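Local structure of protein STE5 (Saccharomyces cerevisiae, 3FZE) at residues Ile22-Asp27 against Phe56-Arg61; Val39-Leu44 against His73-Leu78; Asn63-Tyr68 against Thr91-Ile96; Ile96-Thr101 against Arg133-Phe138. The protein serves as a scaffold of yeast mating-pheromone signalling, whose minimal scaffold domain cocatalyses phosphorylation of the MAP kinase Fus3 by Ste7. All blocks are in the same frame, centred on the assembly; numbering follows the deposited sequence. Where two conformers were deposited one is given.

Contact 1 (Ile22-Asp27 against Phe56-Arg61); sequences IILQID and FCFVDR
Gln25 reaches across to Val59 and Asp60, on two neighbouring parallel strands whose axes, over residues 22-26 and 56-60, come within 4.6 Å and diverge by 12°. Its CB rests 3.7 Å from Val59 O. CG, anti to the backbone N (chi1 174°), leans over the partner strand and meets both Val59 O and Asp60 O. Beyond CG the chain is extended, and NE2 ends 2.9 Å from Asp60 O in a nearly straight hydrogen bond (173°), the acceptor lying in the plane of the Gln25 amide. NE2 also donates to Lys125 O, while OE1 bonds to Ser117 OG and Ile127 N, and these four bonds fix the rotation of a buried amide. A leucine here would probably leave Asp60 O and Lys125 O without these donors and set the loop around Ile127 free to shift. The backbones are laced by bonds from Cys57 N to Ile22 O, Leu24 N to Cys57 O, Val59 N to Leu24 O and Ile26 N to Val59 O. Past them a water joins Ile26 O to Arg61 N, and a weak, long salt bridge links Asp27 OD1, also bonded to Thr29 OG1, to Arg61 NH1 at 3.3 Å. On the face opposite Gln25, Leu24 CD1 lies 3.7 Å from Phe58 CE1, and Ile26 CD1 touches the same ring atom. The pair closes the beta-alpha-beta unit of this vWA-like sheet: its helix, 35-50, packs on Ile22, Leu24 and Phe58, while strands 111-117 and 65-68 continue the sheet beyond strands 19-26 and 55-60 respectively.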
# COMPACT_ATOMS: atom_id res chain seq x y z
N ILE A 22 -1.50 -1.03 -4.54
CA ILE A 22 -1.21 -0.49 -3.22
C ILE A 22 -1.88 -1.34 -2.14
O ILE A 22 -3.10 -1.43 -2.09
CB ILE A 22 -1.74 0.97 -3.09
CG1 ILE A 22 -1.37 1.81 -4.32
CG2 ILE A 22 -1.21 1.61 -1.82
CD1 ILE A 22 0.12 2.13 -4.44
N ILE A 23 -1.08 -1.96 -1.29
CA ILE A 23 -1.63 -2.79 -0.22
C ILE A 23 -1.36 -2.11 1.12
O ILE A 23 -0.21 -1.89 1.49
CB ILE A 23 -1.03 -4.22 -0.25
CG1 ILE A 23 -1.13 -4.79 -1.67
CG2 ILE A 23 -1.75 -5.11 0.74
CD1 ILE A 23 0.04 -5.67 -2.09
N LEU A 24 -2.43 -1.73 1.81
CA LEU A 24 -2.35 -0.95 3.04
C LEU A 24 -2.97 -1.71 4.19
O LEU A 24 -4.16 -2.05 4.16
CB LEU A 24 -3.05 0.41 2.87
CG LEU A 24 -2.56 1.30 1.72
CD1 LEU A 24 -3.34 2.62 1.76
CD2 LEU A 24 -1.06 1.56 1.79
N GLN A 25 -2.17 -2.01 5.20
CA GLN A 25 -2.66 -2.68 6.39
C GLN A 25 -2.73 -1.65 7.50
O GLN A 25 -1.71 -1.07 7.88
CB GLN A 25 -1.73 -3.81 6.76
CG GLN A 25 -2.09 -4.47 8.06
CD GLN A 25 -1.29 -5.72 8.29
OE1 GLN A 25 -0.08 -5.75 8.03
NE2 GLN A 25 -1.94 -6.78 8.76
N ILE A 26 -3.93 -1.40 8.00
CA ILE A 26 -4.13 -0.36 9.00
C ILE A 26 -4.67 -0.87 10.34
O ILE A 26 -5.73 -1.49 10.41
CB ILE A 26 -5.05 0.77 8.49
CG1 ILE A 26 -4.58 1.25 7.11
CG2 ILE A 26 -5.06 1.92 9.49
CD1 ILE A 26 -5.50 2.27 6.45
N ASP A 27 -3.89 -0.62 11.39
CA ASP A 27 -4.36 -0.74 12.77
C ASP A 27 -4.88 0.64 13.15
O ASP A 27 -4.12 1.59 13.31
CB ASP A 27 -3.19 -1.15 13.69
CG ASP A 27 -3.60 -1.23 15.15
OD1 ASP A 27 -4.63 -0.65 15.52
OD2 ASP A 27 -2.86 -1.88 15.94
N PHE A 56 -5.82 -1.53 -5.37
CA PHE A 56 -5.55 -1.39 -3.95
C PHE A 56 -6.08 -2.61 -3.21
O PHE A 56 -6.90 -3.37 -3.72
CB PHE A 56 -6.23 -0.15 -3.37
CG PHE A 56 -7.72 -0.31 -3.18
CD1 PHE A 56 -8.23 -0.66 -1.94
CD2 PHE A 56 -8.58 -0.16 -4.25
CE1 PHE A 56 -9.61 -0.82 -1.77
CE2 PHE A 56 -9.95 -0.33 -4.10
CZ PHE A 56 -10.46 -0.66 -2.85
N CYS A 57 -5.60 -2.77 -1.99
CA CYS A 57 -6.16 -3.73 -1.06
C CYS A 57 -5.94 -3.20 0.35
O CYS A 57 -4.83 -2.81 0.69
CB CYS A 57 -5.47 -5.08 -1.23
SG CYS A 57 -6.16 -6.38 -0.18
N PHE A 58 -7.01 -3.15 1.13
CA PHE A 58 -6.94 -2.77 2.54
C PHE A 58 -7.03 -4.02 3.40
O PHE A 58 -7.87 -4.88 3.17
CB PHE A 58 -8.10 -1.84 2.90
CG PHE A 58 -7.89 -0.42 2.46
CD1 PHE A 58 -7.00 0.41 3.13
CD2 PHE A 58 -8.62 0.09 1.41
CE1 PHE A 58 -6.82 1.73 2.73
CE2 PHE A 58 -8.45 1.42 1.00
CZ PHE A 58 -7.54 2.22 1.66
N VAL A 59 -6.15 -4.11 4.40
CA VAL A 59 -6.07 -5.27 5.29
C VAL A 59 -6.08 -4.79 6.73
O VAL A 59 -5.42 -3.80 7.07
CB VAL A 59 -4.78 -6.06 5.03
CG1 VAL A 59 -4.70 -7.30 5.93
CG2 VAL A 59 -4.71 -6.45 3.56
N ASP A 60 -6.82 -5.48 7.60
CA ASP A 60 -6.84 -5.09 9.01
C ASP A 60 -5.64 -5.65 9.79
O ASP A 60 -4.82 -6.38 9.24
CB ASP A 60 -8.20 -5.35 9.69
CG ASP A 60 -8.46 -6.83 10.02
OD1 ASP A 60 -7.53 -7.66 10.01
OD2 ASP A 60 -9.64 -7.15 10.33
N ARG A 61 -5.55 -5.29 11.06
CA ARG A 61 -4.38 -5.66 11.85
C ARG A 61 -4.25 -7.16 12.11
O ARG A 61 -3.19 -7.63 12.50
CB ARG A 61 -4.33 -4.88 13.16
CG ARG A 61 -5.46 -5.17 14.11
CD ARG A 61 -5.37 -4.23 15.30
NE ARG A 61 -6.36 -4.53 16.32
CZ ARG A 61 -6.46 -3.89 17.48
NH1 ARG A 61 -5.62 -2.90 17.77
NH2 ARG A 61 -7.40 -4.23 18.35
O HOH W 1 -7.21 -3.11 11.96

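Contact 2 (Val39-Leu44 against His73-Leu78)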
# COMPACT_ATOMS: atom_id res chain seq x y z
N VAL A 39 -4.85 11.39 4.39
CA VAL A 39 -3.74 11.29 3.46
C VAL A 39 -3.80 10.00 2.65
O VAL A 39 -3.39 9.96 1.49
CB VAL A 39 -2.35 11.48 4.15
CG1 VAL A 39 -2.01 10.31 5.04
CG2 VAL A 39 -1.27 11.73 3.10
N VAL A 40 -4.34 8.94 3.24
CA VAL A 40 -4.58 7.72 2.48
C VAL A 40 -5.56 7.98 1.33
O VAL A 40 -5.30 7.63 0.16
CB VAL A 40 -5.12 6.60 3.39
CG1 VAL A 40 -5.61 5.42 2.54
CG2 VAL A 40 -4.03 6.15 4.35
N TYR A 41 -6.68 8.62 1.64
CA TYR A 41 -7.65 8.98 0.62
C TYR A 41 -7.05 9.88 -0.45
O TYR A 41 -7.16 9.58 -1.64
CB TYR A 41 -8.88 9.65 1.25
CG TYR A 41 -9.86 10.19 0.24
CD1 TYR A 41 -10.62 9.33 -0.55
CD2 TYR A 41 -10.04 11.56 0.07
CE1 TYR A 41 -11.51 9.82 -1.50
CE2 TYR A 41 -10.94 12.06 -0.87
CZ TYR A 41 -11.68 11.18 -1.65
OH TYR A 41 -12.58 11.65 -2.59
N ASN A 42 -6.40 10.97 -0.04
CA ASN A 42 -5.87 11.92 -1.00
C ASN A 42 -4.81 11.29 -1.88
O ASN A 42 -4.72 11.60 -3.06
CB ASN A 42 -5.29 13.15 -0.30
CG ASN A 42 -6.36 14.04 0.29
OD1 ASN A 42 -7.52 13.99 -0.12
ND2 ASN A 42 -5.97 14.87 1.25
N SER A 43 -4.01 10.40 -1.31
CA SER A 43 -2.95 9.76 -2.07
C SER A 43 -3.50 8.81 -3.11
O SER A 43 -3.08 8.84 -4.26
CB SER A 43 -1.98 9.04 -1.14
OG SER A 43 -1.38 9.97 -0.26
N LEU A 44 -4.44 7.96 -2.72
CA LEU A 44 -5.02 7.02 -3.67
C LEU A 44 -5.67 7.79 -4.83
O LEU A 44 -5.49 7.43 -5.99
CB LEU A 44 -6.00 6.07 -2.99
CG LEU A 44 -5.41 5.03 -2.04
CD1 LEU A 44 -6.51 4.22 -1.37
CD2 LEU A 44 -4.47 4.10 -2.79
N HIS A 73 -12.89 2.63 -9.03
CA HIS A 73 -14.17 1.97 -8.80
C HIS A 73 -14.68 2.10 -7.36
O HIS A 73 -15.86 2.39 -7.14
CB HIS A 73 -14.07 0.49 -9.19
CG HIS A 73 -15.32 -0.29 -8.95
ND1 HIS A 73 -15.32 -1.59 -8.50
CD2 HIS A 73 -16.62 0.06 -9.10
CE1 HIS A 73 -16.56 -2.02 -8.39
NE2 HIS A 73 -17.37 -1.04 -8.75
N LYS A 74 -13.80 1.93 -6.39
CA LYS A 74 -14.24 1.80 -5.01
C LYS A 74 -13.96 3.00 -4.10
O LYS A 74 -14.68 3.22 -3.13
CB LYS A 74 -13.69 0.51 -4.41
CG LYS A 74 -14.31 -0.73 -5.05
CD LYS A 74 -13.90 -2.01 -4.36
CE LYS A 74 -14.74 -3.18 -4.85
NZ LYS A 74 -14.34 -4.47 -4.21
N ILE A 75 -12.92 3.77 -4.41
CA ILE A 75 -12.55 4.89 -3.55
C ILE A 75 -13.30 6.15 -3.97
O ILE A 75 -12.79 7.01 -4.70
CB ILE A 75 -11.03 5.11 -3.45
CG1 ILE A 75 -10.30 3.80 -3.17
CG2 ILE A 75 -10.70 6.16 -2.39
CD1 ILE A 75 -10.79 3.05 -1.94
N ASP A 76 -14.54 6.22 -3.49
CA ASP A 76 -15.51 7.24 -3.88
C ASP A 76 -15.32 8.54 -3.09
O ASP A 76 -15.38 9.63 -3.66
CB ASP A 76 -16.92 6.70 -3.64
CG ASP A 76 -17.99 7.65 -4.12
OD1 ASP A 76 -17.92 8.08 -5.30
OD2 ASP A 76 -18.91 7.97 -3.33
N SER A 77 -15.09 8.40 -1.79
CA SER A 77 -14.97 9.56 -0.92
C SER A 77 -14.15 9.14 0.28
O SER A 77 -13.75 7.99 0.39
CB SER A 77 -16.35 10.01 -0.45
OG SER A 77 -16.86 9.12 0.54
N LEU A 78 -13.90 10.08 1.19
CA LEU A 78 -13.18 9.79 2.41
C LEU A 78 -13.87 8.68 3.21
O LEU A 78 -13.21 7.84 3.79
CB LEU A 78 -13.03 11.04 3.27
CG LEU A 78 -12.28 10.87 4.60
CD1 LEU A 78 -10.85 10.36 4.35
CD2 LEU A 78 -12.26 12.18 5.37
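Tyr41 has CG anti to the backbone N (chi1 174°), which sets CG off helix 35-50 on the side of the turn that follows helix 71-74. In Ile75 it is CG2 that stands anti to the backbone N, and this methyl comes up to the tyrosine ring at its edge, near the plane, 3.7 Å from CD1. The chain then passes across one face of the ring: Leu78 N sits 3.6 Å above the ring plane, displaced toward the rim, and Tyr41 CE1 is 3.3 Å from Ser77 C. At the root of the side chain, Tyr41 CB touches Leu78 CD1 at 3.7 Å. One turn further along the helix, Leu44 CD1 meets Ile75 CG1 more loosely, at 4.2 Å. An alanine in place of Tyr41 would keep the CB touch on Leu78 but is likely to open a gap beneath the Ser77-Leu78 peptide and beside the Ile75 methyl. Ile75 is the centre of an inverse gamma turn, and Ser77 is the N-cap of helix 78-82, where Ser80 OG bonds to the backbone N of both Asp76 and Ser77. No hydrogen bond links the two segments. The polar backbone of the turn is thus tied largely by its own serines, and its attachment to helix 35-50 rests on apolar side chains and on the flat packing of an aromatic face against a peptide.

Contact 3 (Asn63-Tyr68 against Thr91-Ile96)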
# COMPACT_ATOMS: atom_id res chain seq x y z
N ASN A 63 -4.91 -9.34 9.62
CA ASN A 63 -4.68 -9.89 8.28
C ASN A 63 -5.94 -10.27 7.50
O ASN A 63 -5.89 -11.06 6.55
CB ASN A 63 -3.70 -11.06 8.32
CG ASN A 63 -3.12 -11.36 6.95
OD1 ASN A 63 -2.70 -10.45 6.24
ND2 ASN A 63 -3.12 -12.64 6.57
N TYR A 64 -7.07 -9.67 7.88
CA TYR A 64 -8.31 -9.82 7.11
C TYR A 64 -8.47 -8.76 6.04
O TYR A 64 -8.27 -7.56 6.28
CB TYR A 64 -9.53 -9.79 8.03
CG TYR A 64 -9.58 -10.99 8.93
CD1 TYR A 64 -10.07 -12.21 8.46
CD2 TYR A 64 -9.11 -10.92 10.23
CE1 TYR A 64 -10.10 -13.32 9.28
CE2 TYR A 64 -9.14 -12.03 11.06
CZ TYR A 64 -9.65 -13.23 10.58
OH TYR A 64 -9.68 -14.34 11.40
N VAL A 65 -8.86 -9.21 4.85
CA VAL A 65 -9.07 -8.31 3.72
C VAL A 65 -10.36 -7.54 3.93
O VAL A 65 -11.42 -8.13 4.13
CB VAL A 65 -9.19 -9.10 2.39
CG1 VAL A 65 -9.54 -8.15 1.23
CG2 VAL A 65 -7.91 -9.87 2.11
N LEU A 66 -10.26 -6.21 3.86
CA LEU A 66 -11.40 -5.34 4.08
C LEU A 66 -12.05 -4.89 2.77
O LEU A 66 -13.27 -4.81 2.67
CB LEU A 66 -10.99 -4.12 4.91
CG LEU A 66 -10.35 -4.44 6.27
CD1 LEU A 66 -10.04 -3.17 7.02
CD2 LEU A 66 -11.26 -5.34 7.10
N ASP A 67 -11.23 -4.60 1.77
CA ASP A 67 -11.75 -4.24 0.47
C ASP A 67 -10.57 -4.23 -0.47
O ASP A 67 -9.41 -4.25 -0.03
CB ASP A 67 -12.44 -2.88 0.49
CG ASP A 67 -13.33 -2.67 -0.71
OD1 ASP A 67 -13.67 -3.67 -1.39
OD2 ASP A 67 -13.69 -1.50 -0.97
N TYR A 68 -10.85 -4.24 -1.77
CA TYR A 68 -9.79 -4.36 -2.76
C TYR A 68 -10.37 -4.08 -4.13
O TYR A 68 -11.58 -4.06 -4.30
CB TYR A 68 -9.22 -5.78 -2.76
CG TYR A 68 -10.25 -6.80 -3.12
CD1 TYR A 68 -10.54 -7.09 -4.45
CD2 TYR A 68 -10.97 -7.46 -2.13
CE1 TYR A 68 -11.51 -8.01 -4.78
CE2 TYR A 68 -11.94 -8.38 -2.45
CZ TYR A 68 -12.20 -8.65 -3.77
OH TYR A 68 -13.18 -9.58 -4.08
N THR A 91 -11.95 -13.28 5.26
CA THR A 91 -10.95 -13.62 4.24
C THR A 91 -9.55 -13.17 4.66
O THR A 91 -9.29 -11.98 4.76
CB THR A 91 -11.27 -12.95 2.89
OG1 THR A 91 -12.60 -13.30 2.48
CG2 THR A 91 -10.27 -13.40 1.82
N GLN A 92 -8.67 -14.14 4.89
CA GLN A 92 -7.27 -13.83 5.20
C GLN A 92 -6.51 -13.37 3.96
O GLN A 92 -6.66 -13.93 2.88
CB GLN A 92 -6.56 -15.04 5.81
CG GLN A 92 -6.88 -15.24 7.28
CD GLN A 92 -6.12 -14.28 8.20
OE1 GLN A 92 -4.89 -14.37 8.33
NE2 GLN A 92 -6.86 -13.39 8.85
N PHE A 93 -5.69 -12.33 4.12
CA PHE A 93 -4.88 -11.83 3.02
C PHE A 93 -3.61 -12.65 2.77
O PHE A 93 -2.95 -13.11 3.69
CB PHE A 93 -4.48 -10.38 3.27
CG PHE A 93 -3.52 -9.86 2.25
CD1 PHE A 93 -3.98 -9.34 1.06
CD2 PHE A 93 -2.15 -9.93 2.47
CE1 PHE A 93 -3.10 -8.87 0.10
CE2 PHE A 93 -1.26 -9.46 1.51
CZ PHE A 93 -1.74 -8.94 0.33
N SER A 94 -3.27 -12.81 1.49
CA SER A 94 -1.94 -13.28 1.09
C SER A 94 -1.66 -12.69 -0.28
O SER A 94 -2.59 -12.34 -1.01
CB SER A 94 -1.87 -14.80 1.03
OG SER A 94 -2.69 -15.32 -0.01
N PRO A 95 -0.38 -12.57 -0.63
CA PRO A 95 -0.08 -12.06 -1.97
C PRO A 95 -0.68 -12.94 -3.07
O PRO A 95 -1.24 -12.40 -4.02
CB PRO A 95 1.45 -12.08 -2.01
CG PRO A 95 1.85 -11.87 -0.58
CD PRO A 95 0.82 -12.62 0.23
N ILE A 96 -0.57 -14.26 -2.94
CA ILE A 96 -1.15 -15.14 -3.95
C ILE A 96 -2.67 -14.98 -4.02
O ILE A 96 -3.24 -14.97 -5.11
CB ILE A 96 -0.78 -16.63 -3.75
CG1 ILE A 96 -1.30 -17.46 -4.93
CG2 ILE A 96 -1.34 -17.17 -2.45
CD1 ILE A 96 -0.86 -16.94 -6.27
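The Tyr64 ring carries Gln92 NE2 on one face, 3.1 Å above the plane and over the centre, while Thr91 N lies in plane at its edge. The Gln92 amide stands steeply on that face, the two planes 80° apart. Phe93 is met differently: Val65 CG2 and Asn63 OD1 both approach its ring at the edge, and the Asn63 amide is turned 88° from the ring plane. Val65 CG2 also packs 3.7 Å from Phe93 CB. The chain of Gln92 bends at chi2 (-77°), which puts CD back over the neighbouring backbone, and OE1 accepts from Asn63 ND2 at 3.0 Å, the donor standing above the carbonyl plane. The same ND2 gives a second bond, of 2.9 Å, to Phe93 O, this time in the carbonyl plane on a lone pair. Two straight backbone bonds flank the single bridge between Tyr64 and Gln92: Phe93 N to Asn63 O at 2.7 Å and Val65 N to Thr91 O at 2.8 Å. Outside the pair, Asn63 OD1 bonds to Gln130 NE2, and Gln92 NE2 to Asn62 O. Both ends of the buried Asn63 amide are therefore engaged, which would hold it against flipping, and the loop leading into helix 95-102 is fastened to the start of the edge strand and the turn before it by amide and backbone bonds, with an amide NH2 resting on an aromatic face at the more exposed end.

Contact 4 (Ile96-Thr101 against Arg133-Phe138); sequences IWLKNT and RCFTSF
The N-terminal part of helix 95-102, one of the helices flanking the central sheet, is where Ile96, Leu98 and Lys99 receive Cys134 and Phe135 from the long loop between strands 111-117 and 145-150. Cys134 SG lies between the backbone N and the carbonyl carbon (chi1 48°) and comes 3.6 Å from Ile96 N, with Ile96 CA close behind. Its CB meets the tip of the isoleucine, 3.8 Å from Ile96 CD1. The sulfur also reaches Lys99 one turn on, at 4.0 Å from CB. Phe135 offers the far end of its ring: CZ and CE2 both lie 3.9 Å from Lys99 CB, and CZ is 4.1 Å from Leu98 CD2, the leucine and phenylalanine side chains crossing at about a right angle. Only the aliphatic root of Lys99 serves the loop, since its chain bends at chi2 and NZ bonds instead to Asn106 OD1. Around the ring, Pro95 and Ile107 add further cover, and Leu111 and Ile113 of strand 111-117 touch it as well, making Phe135 a link between helix, loop and sheet. Beyond it, residues 136-138 are poorly ordered and residues 140-143 are not modelled. With no hydrogen bond between the segments, the loop is held by apolar carbon and by one sulfur set beside Ile96 N at the start of the helix. Such a shallow, largely surface hold is consistent with a loop that loses order soon after its two touching residues.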
# COMPACT_ATOMS: atom_id res chain seq x y z
N ILE A 96 -0.57 -14.26 -2.94
CA ILE A 96 -1.15 -15.14 -3.95
C ILE A 96 -2.67 -14.98 -4.02
O ILE A 96 -3.24 -14.97 -5.11
CB ILE A 96 -0.78 -16.63 -3.75
CG1 ILE A 96 -1.30 -17.46 -4.93
CG2 ILE A 96 -1.34 -17.17 -2.45
CD1 ILE A 96 -0.86 -16.94 -6.27
N TRP A 97 -3.33 -14.84 -2.87
CA TRP A 97 -4.76 -14.57 -2.89
C TRP A 97 -5.03 -13.31 -3.71
O TRP A 97 -5.93 -13.28 -4.55
CB TRP A 97 -5.34 -14.40 -1.48
CG TRP A 97 -6.77 -13.95 -1.54
CD1 TRP A 97 -7.88 -14.74 -1.65
CD2 TRP A 97 -7.23 -12.59 -1.56
NE1 TRP A 97 -9.01 -13.95 -1.72
CE2 TRP A 97 -8.64 -12.64 -1.66
CE3 TRP A 97 -6.60 -11.35 -1.48
CZ2 TRP A 97 -9.43 -11.48 -1.70
CZ3 TRP A 97 -7.39 -10.20 -1.52
CH2 TRP A 97 -8.78 -10.28 -1.63
N LEU A 98 -4.25 -12.27 -3.45
CA LEU A 98 -4.44 -11.00 -4.15
C LEU A 98 -4.21 -11.15 -5.66
O LEU A 98 -5.00 -10.65 -6.46
CB LEU A 98 -3.55 -9.91 -3.56
CG LEU A 98 -3.78 -8.49 -4.10
CD1 LEU A 98 -5.17 -7.96 -3.69
CD2 LEU A 98 -2.67 -7.55 -3.63
N LYS A 99 -3.13 -11.83 -6.05
CA LYS A 99 -2.86 -12.02 -7.47
C LYS A 99 -3.98 -12.79 -8.15
O LYS A 99 -4.45 -12.41 -9.22
CB LYS A 99 -1.51 -12.72 -7.69
CG LYS A 99 -1.17 -12.96 -9.16
CD LYS A 99 -1.60 -14.35 -9.63
CE LYS A 99 -1.28 -14.56 -11.10
NZ LYS A 99 -1.21 -16.01 -11.45
N ASN A 100 -4.43 -13.87 -7.52
CA ASN A 100 -5.53 -14.67 -8.08
C ASN A 100 -6.84 -13.89 -8.20
O ASN A 100 -7.62 -14.09 -9.13
CB ASN A 100 -5.74 -15.95 -7.25
CG ASN A 100 -4.65 -16.98 -7.50
OD1 ASN A 100 -4.01 -16.99 -8.56
ND2 ASN A 100 -4.42 -17.85 -6.53
N THR A 101 -7.05 -12.98 -7.26
CA THR A 101 -8.27 -12.17 -7.23
C THR A 101 -8.20 -11.02 -8.22
O THR A 101 -9.14 -10.81 -8.98
CB THR A 101 -8.55 -11.62 -5.82
OG1 THR A 101 -8.72 -12.71 -4.90
CG2 THR A 101 -9.81 -10.77 -5.84
N ARG A 133 6.33 -13.27 -3.86
CA ARG A 133 6.56 -14.35 -4.81
C ARG A 133 5.86 -14.23 -6.16
O ARG A 133 6.50 -14.07 -7.19
CB ARG A 133 6.15 -15.67 -4.16
N CYS A 134 4.54 -14.33 -6.13
CA CYS A 134 3.71 -14.53 -7.31
C CYS A 134 3.66 -13.33 -8.25
O CYS A 134 3.19 -13.45 -9.38
CB CYS A 134 2.30 -14.83 -6.85
SG CYS A 134 1.77 -13.62 -5.61
N PHE A 135 4.10 -12.17 -7.78
CA PHE A 135 4.11 -11.00 -8.64
C PHE A 135 5.39 -10.98 -9.49
O PHE A 135 5.88 -9.92 -9.88
CB PHE A 135 3.90 -9.72 -7.83
CG PHE A 135 2.52 -9.62 -7.23
CD1 PHE A 135 2.31 -9.94 -5.90
CD2 PHE A 135 1.44 -9.24 -8.00
CE1 PHE A 135 1.04 -9.88 -5.36
CE2 PHE A 135 0.18 -9.17 -7.47
CZ PHE A 135 -0.03 -9.49 -6.14
N THR A 136 5.91 -12.18 -9.76
CA THR A 136 6.93 -12.38 -10.79
C THR A 136 6.20 -12.62 -12.11
O THR A 136 5.21 -13.36 -12.15
CB THR A 136 7.83 -13.60 -10.48
OG1 THR A 136 7.05 -14.80 -10.48
CG2 THR A 136 8.52 -13.43 -9.14
N SER A 137 6.68 -12.01 -13.19
CA SER A 137 5.95 -12.04 -14.45
C SER A 137 6.85 -11.76 -15.63
O SER A 137 6.80 -10.67 -16.20
CB SER A 137 4.82 -11.00 -14.41
N PHE A 138 7.66 -12.75 -16.01
CA PHE A 138 8.62 -12.57 -17.10
C PHE A 138 8.09 -13.02 -18.46
O PHE A 138 8.01 -14.22 -18.73
CB PHE A 138 9.93 -13.30 -16.77
CG PHE A 138 11.04 -13.02 -17.76
CD1 PHE A 138 11.60 -11.75 -17.86
CD2 PHE A 138 11.53 -14.03 -18.57
CE1 PHE A 138 12.62 -11.49 -18.76
CE2 PHE A 138 12.55 -13.77 -19.48
CZ PHE A 138 13.09 -12.51 -19.57

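From the N terminus, strand 19-26 leads into helix 35-50 and back to strand 55-60, where contact 1 closes the beta-alpha-beta loop. Contact 2 opens on that helix, inside contact 1, and closes only at 73-78, so the two cross. Contact 3 opens at 63-68, after contact 1 has closed, and ends at 91-96, thereby crossing contact 2; the Lys74 salt bridge to Asp67 joins these two. Contact 4 follows in series, sharing Ile96 with contact 3 and ending in the loop at 133-138. Contact 2 covers one face of the sheet and contact 4 the other, their centres about 24 Å apart, with contacts 1 and 3 between them.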